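Local coordinates for protein kinase containing Z-DNA binding domains (PDB 4LB6) that binds left-handed Z-DNA through its N-terminal Z-alpha domain and probably phosphorylates the translation initiation factor eIF2alpha in innate immunity, at residues M14-Y19 with R44-L49. Residues are numbered along the deposited sequence; the frame is centred on the assembly and turned at random.
Sequences MRICDY and RHLYSL. With nucleotides of chain B.
Ile16 reaches from helix 10-23 to helix 39-51 and meets two residues with two different branches. Its CD1 lies 3.6 Å from CB of His45, and the two side chains cross at about a right angle. Its CG2, anti to the backbone N, lies 3.7 Å from CD2 of Leu46. These two contacts of the buried Ile16 are the tight part. The looser part lies between the partly exposed Cys17 and the buried Leu49. There SG sits 3.8 Å from CD1 of Leu49 and 4.1 Å from its CD2. The short helix segments cross at -78°, with axes 10.5 Å apart at closest approach. ND1 of His45 is also hydrogen-bonded to Glu13 of helix 10-23. The packing belongs to the winged helix-turn-helix fold of the Z-alpha domain, in which helix 39-51 is the recognition helix. Side chains on another part of this helix's surface meet the Z-DNA. C8 of DG5 of chain B lies over the centre of one face of the Tyr47 ring, 3.4 Å above its plane. The Tyr47 OH donates a 2.6 Å hydrogen bond to OP1 of DC4 of chain B, which lies in the ring plane. A leucine in place of Tyr47 has neither hydroxyl nor ring, and would probably weaken the hold on the DC4 phosphate and leave the C8 edge of DG5 without its aromatic face. Arg44, bent at chi3 (-42°), brings NE to 2.8 Å from OP1 of DC6 of chain B in a nearly straight bond. Its NH2 also forms a salt bridge with Glu38 of a second subunit.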
ATOM      1  N   MET A  14     -22.871 -14.774  -0.227  1.00 30.89           N
ATOM      2  CA  MET A  14     -24.111 -13.994  -0.260  1.00 33.60           C
ATOM      3  C   MET A  14     -23.840 -12.532   0.086  1.00 37.44           C
ATOM      4  O   MET A  14     -24.379 -11.603  -0.557  1.00 31.40           O
ATOM      5  CB  MET A  14     -25.151 -14.595   0.706  1.00 33.79           C
ATOM      6  CG  MET A  14     -26.340 -13.674   0.946  1.00 35.98           C
ATOM      7  SD  MET A  14     -27.541 -14.454   2.037  1.00 45.83           S
ATOM      8  CE  MET A  14     -27.677 -16.064   1.275  1.00 53.16           C
ATOM      9  N   ARG A  15     -23.013 -12.322   1.107  1.00 30.39           N
ATOM     10  CA  ARG A  15     -22.720 -10.957   1.557  1.00 31.05           C
ATOM     11  C   ARG A  15     -21.930 -10.140   0.499  1.00 28.93           C
ATOM     12  O   ARG A  15     -22.169  -8.952   0.294  1.00 29.63           O
ATOM     13  CB  ARG A  15     -21.993 -10.976   2.915  1.00 30.66           C
ATOM     14  CG  ARG A  15     -22.963 -11.255   4.132  1.00 33.20           C
ATOM     15  CD  ARG A  15     -22.153 -11.323   5.472  1.00 45.67           C
ATOM     16  NE  ARG A  15     -21.633  -9.997   5.836  1.00 46.72           N
ATOM     17  CZ  ARG A  15     -20.447  -9.729   6.413  1.00 44.61           C
ATOM     18  NH1 ARG A  15     -19.566 -10.689   6.722  1.00 41.31           N
ATOM     19  NH2 ARG A  15     -20.152  -8.461   6.674  1.00 42.51           N
ATOM     20  N   ILE A  16     -21.035 -10.806  -0.207  1.00 27.13           N
ATOM     21  CA  ILE A  16     -20.314 -10.158  -1.289  1.00 25.95           C
ATOM     22  C   ILE A  16     -21.257  -9.787  -2.429  1.00 27.03           C
ATOM     23  O   ILE A  16     -21.220  -8.659  -2.944  1.00 26.88           O
ATOM     24  CB  ILE A  16     -19.209 -11.076  -1.840  1.00 24.34           C
ATOM     25  CG1 ILE A  16     -18.115 -11.183  -0.757  1.00 23.80           C
ATOM     26  CG2 ILE A  16     -18.568 -10.439  -3.146  1.00 23.55           C
ATOM     27  CD1 ILE A  16     -17.011 -12.298  -0.986  1.00 22.70           C
ATOM     28  N   CYS A  17     -22.122 -10.726  -2.794  1.00 27.18           N
ATOM     29  CA  CYS A  17     -22.994 -10.488  -3.920  1.00 27.93           C
ATOM     30  C   CYS A  17     -23.997  -9.412  -3.542  1.00 34.39           C
ATOM     31  O   CYS A  17     -24.439  -8.618  -4.378  1.00 34.16           O
ATOM     32  CB  CYS A  17     -23.732 -11.760  -4.315  1.00 28.62           C
ATOM     33  SG  CYS A  17     -22.611 -12.912  -5.199  1.00 36.32           S
ATOM     34  N   ASP A  18     -24.366  -9.397  -2.279  1.00 30.91           N
ATOM     35  CA  ASP A  18     -25.340  -8.396  -1.840  1.00 33.13           C
ATOM     36  C   ASP A  18     -24.717  -6.987  -1.863  1.00 33.05           C
ATOM     37  O   ASP A  18     -25.363  -6.005  -2.204  1.00 34.52           O
ATOM     38  CB  ASP A  18     -25.820  -8.757  -0.449  1.00 34.71           C
ATOM     39  CG  ASP A  18     -26.839  -7.783   0.086  1.00 42.44           C
ATOM     40  OD1 ASP A  18     -28.030  -7.862  -0.274  1.00 39.40           O
ATOM     41  OD2 ASP A  18     -26.411  -6.938   0.890  1.00 42.55           O
ATOM     42  N   TYR A  19     -23.447  -6.910  -1.484  1.00 31.46           N
ATOM     43  CA  TYR A  19     -22.710  -5.658  -1.624  1.00 31.44           C
ATOM     44  C   TYR A  19     -22.702  -5.148  -3.089  1.00 31.12           C
ATOM     45  O   TYR A  19     -23.029  -3.958  -3.381  1.00 32.60           O
ATOM     46  CB  TYR A  19     -21.278  -5.810  -1.051  1.00 29.96           C
ATOM     47  CG  TYR A  19     -20.528  -4.497  -1.082  1.00 30.50           C
ATOM     48  CD1 TYR A  19     -19.909  -4.075  -2.232  1.00 29.78           C
ATOM     49  CD2 TYR A  19     -20.519  -3.654   0.011  1.00 35.93           C
ATOM     50  CE1 TYR A  19     -19.280  -2.852  -2.291  1.00 31.19           C
ATOM     51  CE2 TYR A  19     -19.840  -2.420  -0.043  1.00 34.15           C
ATOM     52  CZ  TYR A  19     -19.263  -2.040  -1.199  1.00 32.47           C
ATOM     53  OH  TYR A  19     -18.606  -0.808  -1.311  1.00 37.71           O
ATOM     54  N   ARG A  44     -10.711 -14.512  -2.797  1.00 17.65           N
ATOM     55  CA  ARG A  44     -10.881 -15.960  -3.066  1.00 21.35           C
ATOM     56  C   ARG A  44     -12.317 -16.176  -3.564  1.00 24.46           C
ATOM     57  O   ARG A  44     -12.561 -16.871  -4.587  1.00 21.18           O
ATOM     58  CB  ARG A  44     -10.627 -16.803  -1.770  1.00 17.87           C
ATOM     59  CG  ARG A  44     -11.030 -18.303  -1.787  1.00 23.12           C
ATOM     60  CD  ARG A  44     -10.727 -18.938  -0.393  1.00 29.80           C
ATOM     61  NE  ARG A  44      -9.433 -18.442   0.059  1.00 38.89           N
ATOM     62  CZ  ARG A  44      -9.199 -17.838   1.225  1.00 41.98           C
ATOM     63  NH1 ARG A  44     -10.149 -17.734   2.134  1.00 36.70           N
ATOM     64  NH2 ARG A  44      -7.991 -17.363   1.490  1.00 42.69           N
ATOM     65  N   HIS A  45     -13.262 -15.591  -2.832  1.00 20.10           N
ATOM     66  CA  HIS A  45     -14.674 -15.786  -3.211  1.00 21.89           C
ATOM     67  C   HIS A  45     -15.077 -15.071  -4.492  1.00 22.81           C
ATOM     68  O   HIS A  45     -15.915 -15.598  -5.220  1.00 22.42           O
ATOM     69  CB  HIS A  45     -15.598 -15.460  -2.019  1.00 22.76           C
ATOM     70  CG  HIS A  45     -15.506 -16.495  -0.940  1.00 26.04           C
ATOM     71  ND1 HIS A  45     -16.069 -17.755  -1.068  1.00 29.54           N
ATOM     72  CD2 HIS A  45     -14.856 -16.493   0.245  1.00 33.89           C
ATOM     73  CE1 HIS A  45     -15.808 -18.461   0.018  1.00 35.60           C
ATOM     74  NE2 HIS A  45     -15.078 -17.717   0.835  1.00 38.49           N
ATOM     75  N   LEU A  46     -14.514 -13.885  -4.775  1.00 17.63           N
ATOM     76  CA  LEU A  46     -14.840 -13.210  -6.037  1.00 19.06           C
ATOM     77  C   LEU A  46     -14.394 -14.056  -7.229  1.00 26.07           C
ATOM     78  O   LEU A  46     -15.155 -14.238  -8.209  1.00 25.25           O
ATOM     79  CB  LEU A  46     -14.113 -11.851  -6.101  1.00 18.16           C
ATOM     80  CG  LEU A  46     -14.850 -10.770  -5.295  1.00 19.28           C
ATOM     81  CD1 LEU A  46     -13.917  -9.525  -5.165  1.00 21.85           C
ATOM     82  CD2 LEU A  46     -16.145 -10.340  -5.943  1.00 23.79           C
ATOM     83  N   TYR A  47     -13.169 -14.587  -7.139  1.00 22.04           N
ATOM     84  CA  TYR A  47     -12.635 -15.419  -8.248  1.00 22.49           C
ATOM     85  C   TYR A  47     -13.470 -16.682  -8.395  1.00 27.18           C
ATOM     86  O   TYR A  47     -13.821 -17.100  -9.521  1.00 29.92           O
ATOM     87  CB  TYR A  47     -11.120 -15.718  -8.105  1.00 22.45           C
ATOM     88  CG  TYR A  47     -10.317 -14.519  -8.589  1.00 22.79           C
ATOM     89  CD1 TYR A  47      -9.958 -13.482  -7.703  1.00 21.32           C
ATOM     90  CD2 TYR A  47     -10.055 -14.347  -9.963  1.00 26.97           C
ATOM     91  CE1 TYR A  47      -9.276 -12.344  -8.168  1.00 16.98           C
ATOM     92  CE2 TYR A  47      -9.364 -13.228 -10.440  1.00 27.69           C
ATOM     93  CZ  TYR A  47      -9.000 -12.208  -9.557  1.00 19.70           C
ATOM     94  OH  TYR A  47      -8.286 -11.113 -10.048  1.00 27.25           O
ATOM     95  N   SER A  48     -13.822 -17.295  -7.272  1.00 23.64           N
ATOM     96  CA  SER A  48     -14.764 -18.445  -7.307  1.00 27.64           C
ATOM     97  C   SER A  48     -16.147 -18.126  -7.900  1.00 30.67           C
ATOM     98  O   SER A  48     -16.724 -18.941  -8.657  1.00 30.41           O
ATOM     99  CB  SER A  48     -14.950 -19.034  -5.907  1.00 26.54           C
ATOM    100  OG  SER A  48     -15.984 -20.005  -5.956  1.00 39.27           O
ATOM    101  N   LEU A  49     -16.705 -16.981  -7.521  1.00 29.02           N
ATOM    102  CA  LEU A  49     -17.990 -16.562  -8.088  1.00 26.05           C
ATOM    103  C   LEU A  49     -17.863 -16.209  -9.568  1.00 29.83           C
ATOM    104  O   LEU A  49     -18.824 -16.309 -10.319  1.00 34.01           O
ATOM    105  CB  LEU A  49     -18.544 -15.350  -7.352  1.00 25.82           C
ATOM    106  CG  LEU A  49     -19.035 -15.590  -5.949  1.00 25.74           C
ATOM    107  CD1 LEU A  49     -19.051 -14.313  -5.093  1.00 24.64           C
ATOM    108  CD2 LEU A  49     -20.435 -16.222  -6.063  1.00 30.06           C
TER
ATOM    109  P    DG B   5      -5.257 -11.566  -2.415  1.00 20.94           P
ATOM    110  OP1  DG B   5      -5.960 -10.272  -2.403  1.00 19.53           O
ATOM    111  OP2  DG B   5      -4.569 -12.142  -1.205  1.00 24.43           O
ATOM    112  O5'  DG B   5      -6.260 -12.642  -2.996  1.00 19.27           O
ATOM    113  C5'  DG B   5      -5.896 -14.100  -3.069  1.00 18.86           C
ATOM    114  C4'  DG B   5      -6.924 -14.853  -3.882  1.00 15.97           C
ATOM    115  O4'  DG B   5      -7.021 -14.347  -5.217  1.00 20.37           O
ATOM    116  C3'  DG B   5      -6.482 -16.335  -4.087  1.00 21.51           C
ATOM    117  O3'  DG B   5      -7.146 -17.025  -3.019  1.00 24.59           O
ATOM    118  C2'  DG B   5      -7.118 -16.689  -5.403  1.00 20.17           C
ATOM    119  C1'  DG B   5      -7.259 -15.386  -6.184  1.00 21.22           C
ATOM    120  N9   DG B   5      -6.301 -15.113  -7.264  1.00 20.81           N
ATOM    121  C8   DG B   5      -6.659 -14.790  -8.541  1.00 19.57           C
ATOM    122  N7   DG B   5      -5.643 -14.481  -9.330  1.00 19.39           N
ATOM    123  C5   DG B   5      -4.519 -14.676  -8.532  1.00 17.02           C
ATOM    124  C6   DG B   5      -3.148 -14.451  -8.849  1.00 18.09           C
ATOM    125  O6   DG B   5      -2.677 -14.081  -9.922  1.00 21.67           O
ATOM    126  N1   DG B   5      -2.291 -14.667  -7.766  1.00 17.84           N
ATOM    127  C2   DG B   5      -2.754 -14.998  -6.504  1.00 17.21           C
ATOM    128  N2   DG B   5      -1.810 -15.132  -5.532  1.00 17.99           N
ATOM    129  N3   DG B   5      -4.078 -15.183  -6.227  1.00 14.95           N
ATOM    130  C4   DG B   5      -4.900 -14.992  -7.262  1.00 18.23           C
ATOM    131  P    DC B   6      -6.412 -18.157  -2.132  1.00 29.62           P
ATOM    132  OP1  DC B   6      -7.415 -19.195  -1.766  1.00 29.72           O
ATOM    133  OP2  DC B   6      -5.511 -17.674  -1.105  1.00 32.37           O
ATOM    134  O5'  DC B   6      -5.495 -18.928  -3.239  1.00 22.68           O
ATOM    135  C5'  DC B   6      -5.007 -20.233  -2.849  1.00 18.36           C
ATOM    136  C4'  DC B   6      -3.543 -20.303  -3.384  1.00 16.30           C
ATOM    137  O4'  DC B   6      -3.539 -20.312  -4.834  1.00 17.08           O
ATOM    138  C3'  DC B   6      -2.574 -19.209  -2.887  1.00 14.83           C
ATOM    139  O3'  DC B   6      -1.325 -19.812  -2.567  1.00 20.27           O
ATOM    140  C2'  DC B   6      -2.424 -18.356  -4.168  1.00 17.83           C
ATOM    141  C1'  DC B   6      -2.507 -19.463  -5.213  1.00 17.51           C
ATOM    142  N1   DC B   6      -2.851 -18.919  -6.537  1.00 14.52           N
ATOM    143  C2   DC B   6      -1.775 -18.509  -7.333  1.00 17.94           C
ATOM    144  O2   DC B   6      -0.646 -18.592  -6.844  1.00 17.82           O
ATOM    145  N3   DC B   6      -2.015 -17.987  -8.535  1.00 15.93           N
ATOM    146  C4   DC B   6      -3.259 -17.938  -8.970  1.00 14.40           C
ATOM    147  N4   DC B   6      -3.498 -17.442 -10.180  1.00 16.86           N
ATOM    148  C5   DC B   6      -4.374 -18.361  -8.187  1.00 17.18           C
ATOM    149  C6   DC B   6      -4.124 -18.885  -6.965  1.00 19.31           C
ATOM    150  P    DC B   4      -6.181  -8.835  -7.760  1.00 29.02           P
ATOM    151  OP1  DC B   4      -7.470  -9.416  -8.328  1.00 27.48           O
ATOM    152  OP2  DC B   4      -6.260  -8.084  -6.421  1.00 25.05           O
ATOM    153  O5'  DC B   4      -5.243 -10.054  -7.607  1.00 20.00           O
ATOM    154  C5'  DC B   4      -5.673 -11.322  -6.919  1.00 15.50           C
ATOM    155  C4'  DC B   4      -4.681 -11.846  -5.910  1.00 15.11           C
ATOM    156  O4'  DC B   4      -3.431 -12.136  -6.650  1.00 17.54           O
ATOM    157  C3'  DC B   4      -4.298 -10.822  -4.806  1.00 14.84           C
ATOM    158  O3'  DC B   4      -4.106 -11.466  -3.522  1.00 19.67           O
ATOM    159  C2'  DC B   4      -2.922 -10.272  -5.339  1.00 13.89           C
ATOM    160  C1'  DC B   4      -2.379 -11.577  -5.915  1.00 17.07           C
ATOM    161  N1   DC B   4      -1.307 -11.263  -6.879  1.00 13.21           N
ATOM    162  C2   DC B   4       0.002 -11.242  -6.438  1.00 15.23           C
ATOM    163  O2   DC B   4       0.251 -11.514  -5.281  1.00 18.17           O
ATOM    164  N3   DC B   4       0.987 -10.883  -7.307  1.00 17.00           N
ATOM    165  C4   DC B   4       0.663 -10.540  -8.573  1.00 17.18           C
ATOM    166  N4   DC B   4       1.750 -10.214  -9.364  1.00 18.52           N
ATOM    167  C5   DC B   4      -0.683 -10.499  -9.038  1.00 19.55           C
ATOM    168  C6   DC B   4      -1.620 -10.857  -8.146  1.00 14.41           C
TER